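Local coordinates for interferon-activable protein 202 (Mus musculus, PDB 4L5R) that binds double-stranded DNA through its first HIN-200 domain and restrains AIM2 inflammasome activation, probably by sequestering cytoplasmic DNA, at residues Lys8-His13 / Lys72-Ser77; Val155-Gln160 / Ile186-Asn191. One frame throughout, in Å; residues are numbered along the deposited sequence.

Contact 1 of 2, residues Lys8-His13 / Lys72-Ser77; sequences KGAVLH and KYFNSS. With nucleotides of chain C.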
loop_
_atom_site.group_PDB
_atom_site.type_symbol
_atom_site.label_atom_id
_atom_site.label_comp_id
_atom_site.label_asym_id
_atom_site.label_seq_id
_atom_site.Cartn_x
_atom_site.Cartn_y
_atom_site.Cartn_z
ATOM N N LYS A 8 -13.609 -4.459 -5.231
ATOM C CA LYS A 8 -14.375 -5.396 -6.051
ATOM C C LYS A 8 -13.717 -6.769 -6.107
ATOM O O LYS A 8 -12.508 -6.881 -6.316
ATOM C CB LYS A 8 -14.530 -4.863 -7.483
ATOM C CG LYS A 8 -15.346 -3.588 -7.609
ATOM C CD LYS A 8 -15.578 -3.218 -9.072
ATOM C CE LYS A 8 -14.285 -2.795 -9.767
ATOM N NZ LYS A 8 -14.118 -3.470 -11.084
ATOM N N GLY A 9 -14.520 -7.812 -5.922
ATOM C CA GLY A 9 -14.042 -9.175 -6.065
ATOM C C GLY A 9 -13.229 -9.730 -4.906
ATOM O O GLY A 9 -12.698 -10.836 -4.997
ATOM N N ALA A 10 -13.125 -8.976 -3.816
ATOM C CA ALA A 10 -12.305 -9.412 -2.691
ATOM C C ALA A 10 -12.935 -10.613 -1.989
ATOM O O ALA A 10 -14.157 -10.756 -1.951
ATOM C CB ALA A 10 -12.066 -8.273 -1.713
ATOM N N VAL A 11 -12.081 -11.473 -1.452
ATOM C CA VAL A 11 -12.503 -12.707 -0.797
ATOM C C VAL A 11 -12.434 -12.618 0.725
ATOM O O VAL A 11 -11.387 -12.306 1.304
ATOM C CB VAL A 11 -11.633 -13.890 -1.244
ATOM C CG1 VAL A 11 -12.019 -15.150 -0.473
ATOM C CG2 VAL A 11 -11.761 -14.101 -2.741
ATOM N N LEU A 12 -13.555 -12.917 1.370
ATOM C CA LEU A 12 -13.621 -12.919 2.823
ATOM C C LEU A 12 -12.898 -14.124 3.434
ATOM O O LEU A 12 -13.121 -15.261 3.025
ATOM C CB LEU A 12 -15.082 -12.907 3.277
ATOM C CG LEU A 12 -15.312 -13.034 4.783
ATOM C CD1 LEU A 12 -14.744 -11.841 5.524
ATOM C CD2 LEU A 12 -16.795 -13.224 5.118
ATOM N N HIS A 13 -12.026 -13.867 4.407
ATOM C CA HIS A 13 -11.366 -14.937 5.154
ATOM C C HIS A 13 -11.825 -14.902 6.609
ATOM O O HIS A 13 -11.497 -13.984 7.362
ATOM C CB HIS A 13 -9.842 -14.816 5.079
ATOM C CG HIS A 13 -9.271 -15.172 3.740
ATOM N ND1 HIS A 13 -8.531 -16.314 3.527
ATOM C CD2 HIS A 13 -9.321 -14.531 2.547
ATOM C CE1 HIS A 13 -8.158 -16.367 2.261
ATOM N NE2 HIS A 13 -8.625 -15.298 1.645
ATOM N N LYS A 72 -12.038 -12.341 9.632
ATOM C CA LYS A 72 -13.093 -11.687 8.874
ATOM C C LYS A 72 -12.528 -10.455 8.151
ATOM O O LYS A 72 -13.124 -9.378 8.131
ATOM C CB LYS A 72 -14.284 -11.346 9.774
ATOM C CG LYS A 72 -14.957 -12.583 10.378
ATOM C CD LYS A 72 -16.076 -12.207 11.347
ATOM C CE LYS A 72 -17.297 -11.674 10.608
ATOM N NZ LYS A 72 -18.064 -10.685 11.430
ATOM N N TYR A 73 -11.349 -10.645 7.584
ATOM C CA TYR A 73 -10.721 -9.653 6.726
ATOM C C TYR A 73 -10.894 -10.139 5.294
ATOM O O TYR A 73 -11.285 -11.284 5.059
ATOM C CB TYR A 73 -9.235 -9.533 7.068
ATOM C CG TYR A 73 -8.453 -10.815 6.816
ATOM C CD1 TYR A 73 -8.367 -11.804 7.799
ATOM C CD2 TYR A 73 -7.812 -11.040 5.600
ATOM C CE1 TYR A 73 -7.652 -12.979 7.570
ATOM C CE2 TYR A 73 -7.098 -12.213 5.362
ATOM C CZ TYR A 73 -7.028 -13.176 6.354
ATOM O OH TYR A 73 -6.328 -14.342 6.124
ATOM N N PHE A 74 -10.596 -9.278 4.333
ATOM C CA PHE A 74 -10.752 -9.624 2.932
ATOM C C PHE A 74 -9.401 -9.687 2.249
ATOM O O PHE A 74 -8.426 -9.070 2.692
ATOM C CB PHE A 74 -11.631 -8.595 2.209
ATOM C CG PHE A 74 -13.061 -8.593 2.662
ATOM C CD1 PHE A 74 -13.437 -7.910 3.809
ATOM C CD2 PHE A 74 -14.034 -9.271 1.939
ATOM C CE1 PHE A 74 -14.760 -7.908 4.234
ATOM C CE2 PHE A 74 -15.360 -9.272 2.357
ATOM C CZ PHE A 74 -15.723 -8.590 3.503
ATOM N N ASN A 75 -9.357 -10.428 1.154
ATOM C CA ASN A 75 -8.141 -10.571 0.390
ATOM C C ASN A 75 -8.442 -10.158 -1.034
ATOM O O ASN A 75 -9.268 -10.779 -1.710
ATOM C CB ASN A 75 -7.626 -12.011 0.448
ATOM C CG ASN A 75 -6.310 -12.186 -0.289
ATOM O OD1 ASN A 75 -6.125 -11.667 -1.394
ATOM N ND2 ASN A 75 -5.375 -12.895 0.332
ATOM N N SER A 76 -7.791 -9.092 -1.474
ATOM C CA SER A 76 -8.031 -8.547 -2.801
ATOM C C SER A 76 -6.774 -8.693 -3.649
ATOM O O SER A 76 -5.845 -7.892 -3.558
ATOM C CB SER A 76 -8.475 -7.084 -2.713
ATOM O OG SER A 76 -8.665 -6.535 -4.008
ATOM N N SER A 77 -6.743 -9.754 -4.448
ATOM C CA SER A 77 -5.570 -10.086 -5.249
ATOM C C SER A 77 -4.266 -9.994 -4.451
ATOM O O SER A 77 -3.268 -9.460 -4.935
ATOM C CB SER A 77 -5.504 -9.189 -6.490
ATOM O OG SER A 77 -6.716 -9.256 -7.223
ATOM P P DC C 16 -17.264 -9.564 -11.789
ATOM O OP1 DC C 16 -16.380 -10.699 -11.440
ATOM O OP2 DC C 16 -18.528 -9.786 -12.530
ATOM O "O5'" DC C 16 -17.643 -8.789 -10.450
ATOM C "C5'" DC C 16 -16.632 -8.102 -9.751
ATOM C "C4'" DC C 16 -17.267 -6.948 -9.010
ATOM O "O4'" DC C 16 -17.833 -6.000 -9.943
ATOM C "C3'" DC C 16 -18.403 -7.357 -8.081
ATOM O "O3'" DC C 16 -17.933 -7.100 -6.773
ATOM C "C2'" DC C 16 -19.592 -6.478 -8.491
ATOM C "C1'" DC C 16 -18.923 -5.373 -9.308
ATOM N N1 DC C 16 -19.739 -4.714 -10.372
ATOM C C2 DC C 16 -20.100 -3.369 -10.211
ATOM O O2 DC C 16 -19.750 -2.775 -9.185
ATOM N N3 DC C 16 -20.821 -2.752 -11.181
ATOM C C4 DC C 16 -21.175 -3.429 -12.276
ATOM N N4 DC C 16 -21.892 -2.781 -13.199
ATOM C C5 DC C 16 -20.810 -4.800 -12.465
ATOM C C6 DC C 16 -20.096 -5.395 -11.498
ATOM P P DT C 15 -17.104 -8.073 -18.197
ATOM O OP1 DT C 15 -16.716 -9.488 -18.390
ATOM O OP2 DT C 15 -18.464 -7.622 -18.570
ATOM O "O5'" DT C 15 -16.886 -7.665 -16.666
ATOM C "C5'" DT C 15 -15.626 -7.840 -16.037
ATOM C "C4'" DT C 15 -15.722 -7.341 -14.609
ATOM O "O4'" DT C 15 -15.958 -5.910 -14.619
ATOM C "C3'" DT C 15 -16.872 -7.962 -13.823
ATOM O "O3'" DT C 15 -16.390 -8.492 -12.607
ATOM C "C2'" DT C 15 -17.847 -6.814 -13.573
ATOM C "C1'" DT C 15 -16.928 -5.600 -13.640
ATOM N N1 DT C 15 -17.641 -4.340 -14.011
ATOM C C2 DT C 15 -17.568 -3.260 -13.159
ATOM O O2 DT C 15 -16.943 -3.267 -12.115
ATOM N N3 DT C 15 -18.255 -2.159 -13.588
ATOM C C4 DT C 15 -18.997 -2.026 -14.742
ATOM O O4 DT C 15 -19.579 -0.980 -15.019
ATOM C C5 DT C 15 -19.035 -3.195 -15.587
ATOM C C7 DT C 15 -19.807 -3.173 -16.874
ATOM C C6 DT C 15 -18.366 -4.283 -15.185
#
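An antiparallel strand pair with a G1 beta bulge joins H13 to both K72 and Y73. The two bulge residues turn their N-H groups on H13 O, both through weak bonds, K72 N at 2.9 Å and Y73 N at 3.3 Å. From the same residue, H13 N gives a nearly straight bond of 2.8 Å back to Y73 O. V11 and N75 form a hydrogen-bonded pair, V11 N reaching N75 O at 2.9 Å. On the face carrying H13, Y73 and N75, the tyrosine ring takes H13 CB over one face, at 3.5 Å from Y73 CZ. With CG between the backbone N and the carbonyl carbon (chi1 63°), the Y73 ring sets out toward H13; its side chain also packs on L80 and I82 of strand 79-82. The imidazole lies near parallel to the phenol ring but slid off it. An alanine at Y73 would probably leave H13 CB without this CH-pi support and open a gap against L80 and I82. The imidazole also packs obliquely on N75 CB, while N75 OD1 is bonded to G78 N. On the other face L12 CD1 lies over the F74 ring, 4.1 Å from its centroid. Ahead of the strand, K8 NZ bonds to O2 of DT15 of chain C at 3.0 Å. A short edge strand on a long, bulged one belongs to the first OB-type sheet of the HIN-200 domain.

Contact 2 of 2, residues Val155-Gln160 / Ile186-Asn191; sequences VWDKEQ and ILHSGN. Unlike the reference sequence in segment 155-160: E159 (reference Lys). With nucleotides of chain B.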
loop_
_atom_site.group_PDB
_atom_site.type_symbol
_atom_site.label_atom_id
_atom_site.label_comp_id
_atom_site.label_asym_id
_atom_site.label_seq_id
_atom_site.Cartn_x
_atom_site.Cartn_y
_atom_site.Cartn_z
ATOM N N VAL A 155 1.703 9.347 -12.536
ATOM C CA VAL A 155 0.578 10.262 -12.670
ATOM C C VAL A 155 -0.313 10.226 -11.435
ATOM O O VAL A 155 -0.956 9.210 -11.149
ATOM C CB VAL A 155 -0.253 9.952 -13.946
ATOM C CG1 VAL A 155 -1.492 10.853 -14.024
ATOM C CG2 VAL A 155 0.622 10.133 -15.216
ATOM N N TRP A 156 -0.339 11.343 -10.710
ATOM C CA TRP A 156 -1.217 11.532 -9.557
ATOM C C TRP A 156 -2.392 12.405 -9.994
ATOM O O TRP A 156 -2.228 13.597 -10.311
ATOM C CB TRP A 156 -0.427 12.162 -8.402
ATOM C CG TRP A 156 -1.245 12.582 -7.208
ATOM C CD1 TRP A 156 -1.738 13.836 -6.950
ATOM C CD2 TRP A 156 -1.644 11.758 -6.098
ATOM N NE1 TRP A 156 -2.413 13.840 -5.755
ATOM C CE2 TRP A 156 -2.379 12.576 -5.216
ATOM C CE3 TRP A 156 -1.457 10.413 -5.769
ATOM C CZ2 TRP A 156 -2.915 12.094 -4.027
ATOM C CZ3 TRP A 156 -2.010 9.927 -4.579
ATOM C CH2 TRP A 156 -2.725 10.768 -3.726
ATOM N N ASP A 157 -3.567 11.780 -10.030
ATOM C CA ASP A 157 -4.759 12.294 -10.695
ATOM C C ASP A 157 -5.778 12.824 -9.702
ATOM O O ASP A 157 -6.783 13.414 -10.095
ATOM C CB ASP A 157 -5.418 11.149 -11.469
ATOM C CG ASP A 157 -5.683 11.492 -12.911
ATOM O OD1 ASP A 157 -5.011 12.404 -13.430
ATOM O OD2 ASP A 157 -6.554 10.842 -13.527
ATOM N N LYS A 158 -5.546 12.572 -8.415
ATOM C CA LYS A 158 -6.468 13.028 -7.389
ATOM C C LYS A 158 -6.443 14.554 -7.340
ATOM O O LYS A 158 -5.373 15.168 -7.354
ATOM C CB LYS A 158 -6.110 12.428 -6.027
ATOM C CG LYS A 158 -6.322 10.909 -5.929
ATOM C CD LYS A 158 -6.011 10.389 -4.516
ATOM C CE LYS A 158 -6.490 8.959 -4.318
ATOM N NZ LYS A 158 -6.285 8.441 -2.900
ATOM N N GLU A 159 -7.624 15.163 -7.314
ATOM C CA GLU A 159 -7.721 16.610 -7.173
ATOM C C GLU A 159 -7.372 16.950 -5.734
ATOM O O GLU A 159 -8.249 17.067 -4.877
ATOM C CB GLU A 159 -9.125 17.109 -7.525
ATOM N N GLN A 160 -6.075 17.072 -5.486
ATOM C CA GLN A 160 -5.541 17.383 -4.173
ATOM C C GLN A 160 -4.021 17.389 -4.268
ATOM O O GLN A 160 -3.414 16.448 -4.789
ATOM C CB GLN A 160 -6.031 16.379 -3.122
ATOM C CG GLN A 160 -5.019 15.330 -2.701
ATOM C CD GLN A 160 -5.532 14.484 -1.546
ATOM O OE1 GLN A 160 -6.306 13.543 -1.747
ATOM N NE2 GLN A 160 -5.116 14.825 -0.330
ATOM N N ILE A 186 3.103 3.414 -17.378
ATOM C CA ILE A 186 3.193 4.451 -16.372
ATOM C C ILE A 186 2.583 3.916 -15.087
ATOM O O ILE A 186 1.929 2.877 -15.096
ATOM C CB ILE A 186 2.390 5.709 -16.760
ATOM C CG1 ILE A 186 0.905 5.365 -16.873
ATOM C CG2 ILE A 186 2.917 6.330 -18.070
ATOM C CD1 ILE A 186 0.007 6.574 -17.123
ATOM N N LEU A 187 2.785 4.636 -13.994
ATOM C CA LEU A 187 2.085 4.327 -12.754
ATOM C C LEU A 187 1.055 5.422 -12.525
ATOM O O LEU A 187 1.398 6.603 -12.520
ATOM C CB LEU A 187 3.070 4.298 -11.598
ATOM C CG LEU A 187 4.222 3.330 -11.791
ATOM C CD1 LEU A 187 5.143 3.403 -10.579
ATOM C CD2 LEU A 187 3.650 1.920 -11.999
ATOM N N HIS A 188 -0.203 5.029 -12.353
ATOM C CA HIS A 188 -1.311 5.981 -12.262
ATOM C C HIS A 188 -2.019 5.811 -10.919
ATOM O O HIS A 188 -2.186 4.688 -10.426
ATOM C CB HIS A 188 -2.297 5.743 -13.416
ATOM C CG HIS A 188 -3.270 6.862 -13.636
ATOM N ND1 HIS A 188 -4.376 7.058 -12.837
ATOM C CD2 HIS A 188 -3.310 7.835 -14.580
ATOM C CE1 HIS A 188 -5.052 8.108 -13.274
ATOM N NE2 HIS A 188 -4.424 8.600 -14.328
ATOM N N SER A 189 -2.441 6.916 -10.311
ATOM C CA SER A 189 -3.114 6.820 -9.030
ATOM C C SER A 189 -4.469 6.133 -9.177
ATOM O O SER A 189 -5.061 6.131 -10.263
ATOM C CB SER A 189 -3.302 8.212 -8.421
ATOM O OG SER A 189 -4.013 9.055 -9.310
ATOM N N GLY A 190 -4.951 5.563 -8.070
ATOM C CA GLY A 190 -6.281 4.981 -7.982
ATOM C C GLY A 190 -6.944 5.458 -6.695
ATOM O O GLY A 190 -6.376 6.279 -5.969
ATOM N N ASN A 191 -8.134 4.955 -6.384
ATOM C CA ASN A 191 -8.855 5.538 -5.254
ATOM C C ASN A 191 -8.067 5.486 -3.949
ATOM O O ASN A 191 -8.161 6.414 -3.146
ATOM C CB ASN A 191 -10.274 4.993 -5.109
ATOM C CG ASN A 191 -10.298 3.531 -4.760
ATOM O OD1 ASN A 191 -9.334 2.808 -5.019
ATOM N ND2 ASN A 191 -11.402 3.080 -4.167
ATOM P P DG B 6 -9.614 1.867 -8.528
ATOM O OP1 DG B 6 -8.796 0.829 -7.854
ATOM O OP2 DG B 6 -9.410 3.299 -8.213
ATOM O "O5'" DG B 6 -9.441 1.686 -10.110
ATOM C "C5'" DG B 6 -9.489 0.372 -10.667
ATOM C "C4'" DG B 6 -9.531 0.465 -12.178
ATOM O "O4'" DG B 6 -10.880 0.807 -12.606
ATOM C "C3'" DG B 6 -8.589 1.522 -12.764
ATOM O "O3'" DG B 6 -7.818 0.984 -13.839
ATOM C "C2'" DG B 6 -9.556 2.557 -13.324
ATOM C "C1'" DG B 6 -10.658 1.594 -13.748
ATOM N N9 DG B 6 -11.837 2.270 -14.284
ATOM C C8 DG B 6 -12.461 3.416 -13.847
ATOM N N7 DG B 6 -13.467 3.775 -14.602
ATOM C C5 DG B 6 -13.496 2.814 -15.606
ATOM C C6 DG B 6 -14.361 2.664 -16.712
ATOM O O6 DG B 6 -15.315 3.383 -17.035
ATOM N N1 DG B 6 -14.028 1.545 -17.478
ATOM C C2 DG B 6 -12.991 0.681 -17.199
ATOM N N2 DG B 6 -12.805 -0.352 -18.035
ATOM N N3 DG B 6 -12.182 0.808 -16.161
ATOM C C4 DG B 6 -12.498 1.888 -15.419
ATOM P P DT B 5 -14.451 4.926 -5.610
ATOM O OP1 DT B 5 -13.840 4.620 -4.289
ATOM O OP2 DT B 5 -14.383 6.306 -6.151
ATOM O "O5'" DT B 5 -13.828 3.974 -6.738
ATOM C "C5'" DT B 5 -13.944 2.565 -6.626
ATOM C "C4'" DT B 5 -13.472 1.908 -7.906
ATOM O "O4'" DT B 5 -14.481 2.026 -8.937
ATOM C "C3'" DT B 5 -12.183 2.488 -8.491
ATOM O "O3'" DT B 5 -11.158 1.508 -8.276
ATOM C "C2'" DT B 5 -12.496 2.716 -9.971
ATOM C "C1'" DT B 5 -13.787 1.922 -10.159
ATOM N N1 DT B 5 -14.669 2.384 -11.272
ATOM C C2 DT B 5 -15.028 1.461 -12.226
ATOM O O2 DT B 5 -14.665 0.293 -12.210
ATOM N N3 DT B 5 -15.836 1.965 -13.208
ATOM C C4 DT B 5 -16.318 3.248 -13.360
ATOM O O4 DT B 5 -17.035 3.560 -14.314
ATOM C C5 DT B 5 -15.902 4.164 -12.323
ATOM C C7 DT B 5 -16.352 5.594 -12.358
ATOM C C6 DT B 5 -15.109 3.695 -11.343
#
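V155, S189 and K158 carry most of this contact between 155-160 and 186-191. V155 pairs in parallel with H188: V155 N bonds to L187 O at 2.8 Å, and V155 O receives S189 N. Its CG1, anti to the backbone N (chi1 176°), packs 3.6 Å from H188 CD2, while CG2 meets I186 CD1. S189 carries the pairing past the bridge through its side chain, its OG accepting D157 N at 2.9 Å. The imidazole of H188 is held by ND1, which bonds in the ring plane to a lone pair of S189 O; at the ring's edge stands D157 OD2, 3.2 Å from H188 NE2, with the carboxylate steeply turned to the ring. K158 stretches out beyond CG so that NZ reaches N191 O at 2.8 Å, from above the carbonyl plane, and also bonds to S193 O. These bonds probably help to steady the segment from which N191 meets the DNA: N191 N bonds to OP2 of DG6 of chain B at 2.8 Å, and N191 ND2 to OP1 of DT5 of chain B. Strand 186-188 lies between 151-156 and the antiparallel strand 176-179, whose F176 touches W156 and L178 touches L187.

From the N terminus, the chain runs through 8-13 and then strands 17-30, 35-43 and 48-53 before 72-77 comes back to close contact 1, a loop of 58 intervening residues within the first sheet. Helices 101-108 and 113-116 follow, ahead of the second sheet, where contact 2 closes a shorter loop of 25 residues holding strands 171-174 and 176-179. The loops neither nest nor cross, being in series. The contact centres are 24 Å apart and their nearest atoms about 8 Å, without touching. Each ties one sheet of the HIN-200 domain, and each has a DNA-binding end, contact 1 meeting chain C and contact 2 chain B, in keeping with recognition of both strands.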